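Local coordinates for amino Transferase (Eubacterium rectale, PDB 3ELE), which probably catalyses the pyridoxal-phosphate-dependent transfer of amino groups between amino acids and keto acids, at residues D199-K204 / R210-I215; V224-K229 / E311-L316. All blocks are in the same frame, centred on the assembly; numbering follows the deposited sequence.

How the contacts relate
Both contacts belong to one chain and come in series: contact 1 (199-204 with 210-215) closes before contact 2 (224-229 with 311-316) opens. Their centres lie 32 Å apart and their nearest atoms about 14 Å, so they do not touch. Contact 1 packs helix 191-208 against the start of strand 213-217 in the mixed seven-stranded sheet. That strand runs on to D217, and the chain then passes P219 and Y220, all three lining the PLP pocket, before reaching the loop of contact 2. There the loop meets helix 306-323, which packs on strand 335-339 of the four-stranded antiparallel sheet. Segments 210-215 and 224-229 thus flank, in sequence, the pocket residues D217, P219 and Y220.

Contact 1. Residues D199-K204 / R210-I215; sequences DLLEKK and RPIFII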
loop_
_atom_site.group_PDB
_atom_site.type_symbol
_atom_site.label_atom_id
_atom_site.label_comp_id
_atom_site.label_asym_id
_atom_site.label_seq_id
_atom_site.Cartn_x
_atom_site.Cartn_y
_atom_site.Cartn_z
ATOM N N ASP A 199 -31.296 -7.977 -9.101
ATOM C CA ASP A 199 -32.307 -7.737 -10.154
ATOM C C ASP A 199 -32.405 -6.261 -10.554
ATOM O O ASP A 199 -32.497 -5.956 -11.735
ATOM C CB ASP A 199 -33.700 -8.231 -9.736
ATOM C CG ASP A 199 -33.766 -9.744 -9.524
ATOM O OD1 ASP A 199 -32.919 -10.498 -10.067
ATOM O OD2 ASP A 199 -34.695 -10.175 -8.809
ATOM N N LEU A 200 -32.375 -5.368 -9.568
ATOM C CA LEU A 200 -32.440 -3.920 -9.791
ATOM C C LEU A 200 -31.252 -3.428 -10.616
ATOM O O LEU A 200 -31.435 -2.730 -11.613
ATOM C CB LEU A 200 -32.501 -3.159 -8.451
ATOM C CG LEU A 200 -32.528 -1.617 -8.466
ATOM C CD1 LEU A 200 -33.729 -1.061 -9.239
ATOM C CD2 LEU A 200 -32.481 -1.103 -7.019
ATOM N N LEU A 201 -30.047 -3.798 -10.194
ATOM C CA LEU A 201 -28.814 -3.377 -10.869
ATOM C C LEU A 201 -28.653 -3.970 -12.259
ATOM O O LEU A 201 -28.192 -3.268 -13.176
ATOM C CB LEU A 201 -27.588 -3.642 -9.985
ATOM C CG LEU A 201 -27.520 -2.888 -8.648
ATOM C CD1 LEU A 201 -26.135 -3.127 -8.023
ATOM C CD2 LEU A 201 -27.777 -1.410 -8.803
ATOM N N GLU A 202 -29.043 -5.232 -12.431
ATOM C CA GLU A 202 -29.066 -5.859 -13.770
ATOM C C GLU A 202 -30.003 -5.068 -14.718
ATOM O O GLU A 202 -29.636 -4.783 -15.862
ATOM C CB GLU A 202 -29.513 -7.327 -13.671
ATOM C CG GLU A 202 -29.542 -8.113 -14.990
ATOM C CD GLU A 202 -30.345 -9.427 -14.884
ATOM O OE1 GLU A 202 -30.357 -10.055 -13.794
ATOM O OE2 GLU A 202 -30.970 -9.824 -15.888
ATOM N N LYS A 203 -31.203 -4.741 -14.233
ATOM C CA LYS A 203 -32.202 -3.956 -14.987
ATOM C C LYS A 203 -31.667 -2.552 -15.321
ATOM O O LYS A 203 -31.734 -2.145 -16.477
ATOM C CB LYS A 203 -33.534 -3.892 -14.203
ATOM C CG LYS A 203 -34.592 -2.881 -14.652
ATOM C CD LYS A 203 -35.709 -2.751 -13.595
ATOM C CE LYS A 203 -36.229 -1.316 -13.431
ATOM N NZ LYS A 203 -36.956 -1.163 -12.126
ATOM N N LYS A 204 -31.136 -1.833 -14.318
ATOM C CA LYS A 204 -30.564 -0.475 -14.549
ATOM C C LYS A 204 -29.294 -0.481 -15.414
ATOM O O LYS A 204 -29.063 0.483 -16.144
ATOM C CB LYS A 204 -30.311 0.278 -13.246
ATOM C CG LYS A 204 -31.553 0.531 -12.371
ATOM C CD LYS A 204 -32.623 1.426 -12.996
ATOM C CE LYS A 204 -32.177 2.838 -13.205
ATOM N NZ LYS A 204 -33.347 3.695 -13.596
ATOM N N ARG A 210 -24.568 0.008 -19.641
ATOM C CA ARG A 210 -23.271 -0.107 -18.979
ATOM C C ARG A 210 -23.366 -0.828 -17.647
ATOM O O ARG A 210 -24.296 -0.533 -16.894
ATOM C CB ARG A 210 -22.747 1.304 -18.741
ATOM C CG ARG A 210 -21.310 1.384 -18.416
ATOM C CD ARG A 210 -20.844 2.787 -18.655
ATOM N NE ARG A 210 -19.453 3.002 -18.270
ATOM C CZ ARG A 210 -18.848 4.193 -18.228
ATOM N NH1 ARG A 210 -17.565 4.252 -17.890
ATOM N NH2 ARG A 210 -19.497 5.327 -18.513
ATOM N N PRO A 211 -22.406 -1.733 -17.337
ATOM C CA PRO A 211 -22.443 -2.433 -16.055
ATOM C C PRO A 211 -22.347 -1.547 -14.811
ATOM O O PRO A 211 -21.520 -0.644 -14.776
ATOM C CB PRO A 211 -21.201 -3.331 -16.114
ATOM C CG PRO A 211 -20.943 -3.522 -17.561
ATOM C CD PRO A 211 -21.259 -2.191 -18.149
ATOM N N ILE A 212 -23.218 -1.792 -13.829
ATOM C CA ILE A 212 -23.149 -1.130 -12.515
ATOM C C ILE A 212 -22.595 -2.244 -11.647
ATOM O O ILE A 212 -23.258 -3.268 -11.449
ATOM C CB ILE A 212 -24.513 -0.666 -11.977
ATOM C CG1 ILE A 212 -25.174 0.333 -12.929
ATOM C CG2 ILE A 212 -24.357 -0.026 -10.579
ATOM C CD1 ILE A 212 -26.625 0.620 -12.607
ATOM N N PHE A 213 -21.377 -2.069 -11.155
ATOM C CA PHE A 213 -20.759 -3.074 -10.292
ATOM C C PHE A 213 -21.290 -3.081 -8.882
ATOM O O PHE A 213 -21.785 -2.074 -8.406
ATOM C CB PHE A 213 -19.235 -2.906 -10.258
ATOM C CG PHE A 213 -18.597 -3.380 -11.494
ATOM C CD1 PHE A 213 -18.528 -2.553 -12.621
ATOM C CD2 PHE A 213 -18.145 -4.699 -11.584
ATOM C CE1 PHE A 213 -17.985 -3.031 -13.804
ATOM C CE2 PHE A 213 -17.600 -5.180 -12.753
ATOM C CZ PHE A 213 -17.516 -4.351 -13.857
ATOM N N ILE A 214 -21.242 -4.252 -8.252
ATOM C CA ILE A 214 -21.435 -4.381 -6.812
ATOM C C ILE A 214 -19.986 -4.433 -6.315
ATOM O O ILE A 214 -19.193 -5.211 -6.832
ATOM C CB ILE A 214 -22.157 -5.676 -6.377
ATOM C CG1 ILE A 214 -23.653 -5.584 -6.640
ATOM C CG2 ILE A 214 -21.973 -5.952 -4.851
ATOM C CD1 ILE A 214 -24.459 -6.873 -6.250
ATOM N N ILE A 215 -19.630 -3.554 -5.383
ATOM C CA ILE A 215 -18.324 -3.573 -4.722
ATOM C C ILE A 215 -18.675 -4.070 -3.338
ATOM O O ILE A 215 -19.271 -3.326 -2.571
ATOM C CB ILE A 215 -17.625 -2.187 -4.711
ATOM C CG1 ILE A 215 -17.413 -1.680 -6.133
ATOM C CG2 ILE A 215 -16.286 -2.239 -3.990
ATOM C CD1 ILE A 215 -18.546 -0.809 -6.645
#
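L201 and I212 mark the closest backbone approach, their CA atoms 6.3 Å apart, where the helical segment 199-204 passes the residues leading into strand 213-217. The interface is apolar and rests on L201 and I212 about equally, L201 dividing its two methyls between I212 and I214. CD2 of L201 lies 4.1 Å from CG2 of I212, while CD1 of L201 reaches CG1 of I214 at 3.8 Å. In both pairs the side chains cross at about a right angle, so each methyl of L201 meets one carbon of an isoleucine across its chain. One turn further on, CB of K204 rests 3.8 Å from CD1 of I212. The isoleucine therefore offers its branches separately, CG2 to the leucine and CD1 to the lysine. With chi1 at -60°, its CG1 stands beside the backbone N and carries CD1 to the lysine stem. The lysine chain itself bends at chi2 and chi3 and leads its amino group away to a salt bridge with E207, so the lysine meets I212 with CB and its own backbone carbonyl carbon. A polar link accompanies the packing: the S205 hydroxyl is hydrogen-bonded both to L201 O and to I212 N. V176 of strand 173-178 touches both L201 and I212, and backbone bonds of F213 and I215 join strand 213-217 to strand 173-178. The side chain of I214 is about 13 Å from the bound PLP. Strand 173-178, helix 191-208 and strand 213-217, the strands parallel and adjacent, form a beta-alpha-beta crossover in the central sheet of the aminotransferase fold.

Contact 2. Residues V224-K229 / E311-L316; sequences VYDGIK and ENRDLL
OD2 of D226 takes two N-H groups from R313, one from NH2 at 3.3 Å and a weak, bent one from NH1 at 3.4 Å. The NH2 bond makes an N-H...O angle of 153° and arrives on the syn side of the carboxylate, which sits at the guanidinium edge close to its plane. The two planes are 49° apart and both bonds end on OD2, so this is not a coplanar, two-oxygen pairing. R313 also grips the next residue side-on: NE and NH2 both donate to OD1 of D314, NH2 at 2.9 Å. Its chain leaves the helix with CG anti to the backbone N and then bends at chi3, which turns the guanidinium toward both acids.

Y225 covers one guanidinium face with the base of its side chain, CB lying 3.5 Å from NH1 of R313. Ring and guanidinium planes are 60° apart, so they do not stack; CD2 of Y225 lies 3.6 Å from NH1 of R313 and also meets its CD. A type I' turn from Y225 to I228, closed by I228 N to Y225 O at 3.2 Å, presents D226. P330 O also accepts from NH1, Y225 OH binds A333 O, and K310 pairs with OD2 of D314. Bonds to two carboxylates and the P330 carbonyl hold the guanidinium's rotation; the charges of D226 and D314 probably balance that of R313, with K310 nearby offsetting part of the acid charge, tying the turn electrostatically to helix 306-323.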
loop_
_atom_site.group_PDB
_atom_site.type_symbol
_atom_site.label_atom_id
_atom_site.label_comp_id
_atom_site.label_asym_id
_atom_site.label_seq_id
_atom_site.Cartn_x
_atom_site.Cartn_y
_atom_site.Cartn_z
ATOM N N VAL A 224 -20.113 -13.218 12.201
ATOM C CA VAL A 224 -21.574 -13.340 12.068
ATOM C C VAL A 224 -22.033 -14.354 13.126
ATOM O O VAL A 224 -21.287 -15.284 13.450
ATOM C CB VAL A 224 -22.006 -13.699 10.605
ATOM C CG1 VAL A 224 -21.407 -15.029 10.150
ATOM C CG2 VAL A 224 -23.546 -13.700 10.466
ATOM N N TYR A 225 -23.255 -14.171 13.642
ATOM C CA TYR A 225 -23.769 -14.939 14.788
ATOM C C TYR A 225 -25.057 -15.691 14.507
ATOM O O TYR A 225 -25.767 -15.369 13.555
ATOM C CB TYR A 225 -24.034 -13.975 15.959
ATOM C CG TYR A 225 -22.952 -12.934 16.158
ATOM C CD1 TYR A 225 -21.669 -13.312 16.551
ATOM C CD2 TYR A 225 -23.204 -11.563 15.928
ATOM C CE1 TYR A 225 -20.651 -12.366 16.735
ATOM C CE2 TYR A 225 -22.194 -10.601 16.119
ATOM C CZ TYR A 225 -20.909 -11.012 16.523
ATOM O OH TYR A 225 -19.883 -10.092 16.682
ATOM N N ASP A 226 -25.340 -16.667 15.372
ATOM C CA ASP A 226 -26.588 -17.474 15.394
ATOM C C ASP A 226 -26.906 -18.251 14.103
ATOM O O ASP A 226 -28.085 -18.460 13.769
ATOM C CB ASP A 226 -27.808 -16.584 15.757
ATOM C CG ASP A 226 -27.639 -15.815 17.063
ATOM O OD1 ASP A 226 -26.949 -16.307 17.983
ATOM O OD2 ASP A 226 -28.249 -14.721 17.160
ATOM N N GLY A 227 -25.867 -18.678 13.388
ATOM C CA GLY A 227 -26.055 -19.391 12.138
ATOM C C GLY A 227 -26.637 -18.571 10.989
ATOM O O GLY A 227 -27.131 -19.151 10.030
ATOM N N ILE A 228 -26.594 -17.236 11.082
ATOM C CA ILE A 228 -27.094 -16.365 10.020
ATOM C C ILE A 228 -26.142 -16.537 8.843
ATOM O O ILE A 228 -24.929 -16.639 9.048
ATOM C CB ILE A 228 -27.174 -14.868 10.472
ATOM C CG1 ILE A 228 -28.225 -14.694 11.582
ATOM C CG2 ILE A 228 -27.531 -13.934 9.284
ATOM C CD1 ILE A 228 -29.674 -14.905 11.114
ATOM N N LYS A 229 -26.703 -16.594 7.632
ATOM C CA LYS A 229 -25.930 -16.795 6.405
ATOM C C LYS A 229 -25.598 -15.456 5.736
ATOM O O LYS A 229 -26.475 -14.589 5.607
ATOM C CB LYS A 229 -26.711 -17.695 5.425
ATOM C CG LYS A 229 -25.891 -18.144 4.190
ATOM C CD LYS A 229 -26.533 -19.333 3.467
ATOM C CE LYS A 229 -25.669 -19.887 2.342
ATOM N NZ LYS A 229 -26.329 -21.077 1.728
ATOM N N GLU A 311 -20.762 -13.110 22.816
ATOM C CA GLU A 311 -21.019 -12.944 24.261
ATOM C C GLU A 311 -21.117 -11.468 24.653
ATOM O O GLU A 311 -22.011 -11.099 25.407
ATOM C CB GLU A 311 -19.983 -13.686 25.109
ATOM C CG GLU A 311 -20.178 -15.195 25.105
ATOM C CD GLU A 311 -19.253 -15.951 26.066
ATOM O OE1 GLU A 311 -18.291 -15.350 26.615
ATOM O OE2 GLU A 311 -19.505 -17.167 26.279
ATOM N N ASN A 312 -20.222 -10.637 24.108
ATOM C CA ASN A 312 -20.276 -9.174 24.317
ATOM C C ASN A 312 -21.546 -8.550 23.726
ATOM O O ASN A 312 -22.150 -7.707 24.380
ATOM C CB ASN A 312 -19.021 -8.449 23.775
ATOM C CG ASN A 312 -17.778 -8.631 24.672
ATOM O OD1 ASN A 312 -17.805 -9.314 25.695
ATOM N ND2 ASN A 312 -16.680 -8.015 24.261
ATOM N N ARG A 313 -21.944 -8.981 22.517
ATOM C CA ARG A 313 -23.181 -8.503 21.868
ATOM C C ARG A 313 -24.378 -8.744 22.768
ATOM O O ARG A 313 -25.119 -7.822 23.052
ATOM C CB ARG A 313 -23.457 -9.204 20.525
ATOM C CG ARG A 313 -24.673 -8.630 19.745
ATOM C CD ARG A 313 -25.212 -9.597 18.679
ATOM N NE ARG A 313 -25.587 -10.885 19.259
ATOM C CZ ARG A 313 -26.146 -11.907 18.604
ATOM N NH1 ARG A 313 -26.461 -11.823 17.325
ATOM N NH2 ARG A 313 -26.425 -13.032 19.254
ATOM N N ASP A 314 -24.537 -9.990 23.208
ATOM C CA ASP A 314 -25.661 -10.409 24.056
ATOM C C ASP A 314 -25.700 -9.685 25.404
ATOM O O ASP A 314 -26.761 -9.292 25.874
ATOM C CB ASP A 314 -25.618 -11.935 24.280
ATOM C CG ASP A 314 -25.805 -12.729 22.998
ATOM O OD1 ASP A 314 -26.250 -12.147 22.013
ATOM O OD2 ASP A 314 -25.534 -13.946 22.973
ATOM N N LEU A 315 -24.530 -9.488 25.998
ATOM C CA LEU A 315 -24.419 -8.794 27.283
ATOM C C LEU A 315 -24.855 -7.321 27.108
ATOM O O LEU A 315 -25.735 -6.856 27.809
ATOM C CB LEU A 315 -22.986 -8.907 27.810
ATOM C CG LEU A 315 -22.665 -8.528 29.251
ATOM C CD1 LEU A 315 -23.362 -9.505 30.231
ATOM C CD2 LEU A 315 -21.145 -8.608 29.450
ATOM N N LEU A 316 -24.293 -6.633 26.116
ATOM C CA LEU A 316 -24.638 -5.223 25.835
ATOM C C LEU A 316 -26.110 -5.046 25.424
ATOM O O LEU A 316 -26.787 -4.121 25.892
ATOM C CB LEU A 316 -23.712 -4.651 24.737
ATOM C CG LEU A 316 -23.707 -3.147 24.473
ATOM C CD1 LEU A 316 -23.231 -2.402 25.741
ATOM C CD2 LEU A 316 -22.824 -2.832 23.286
#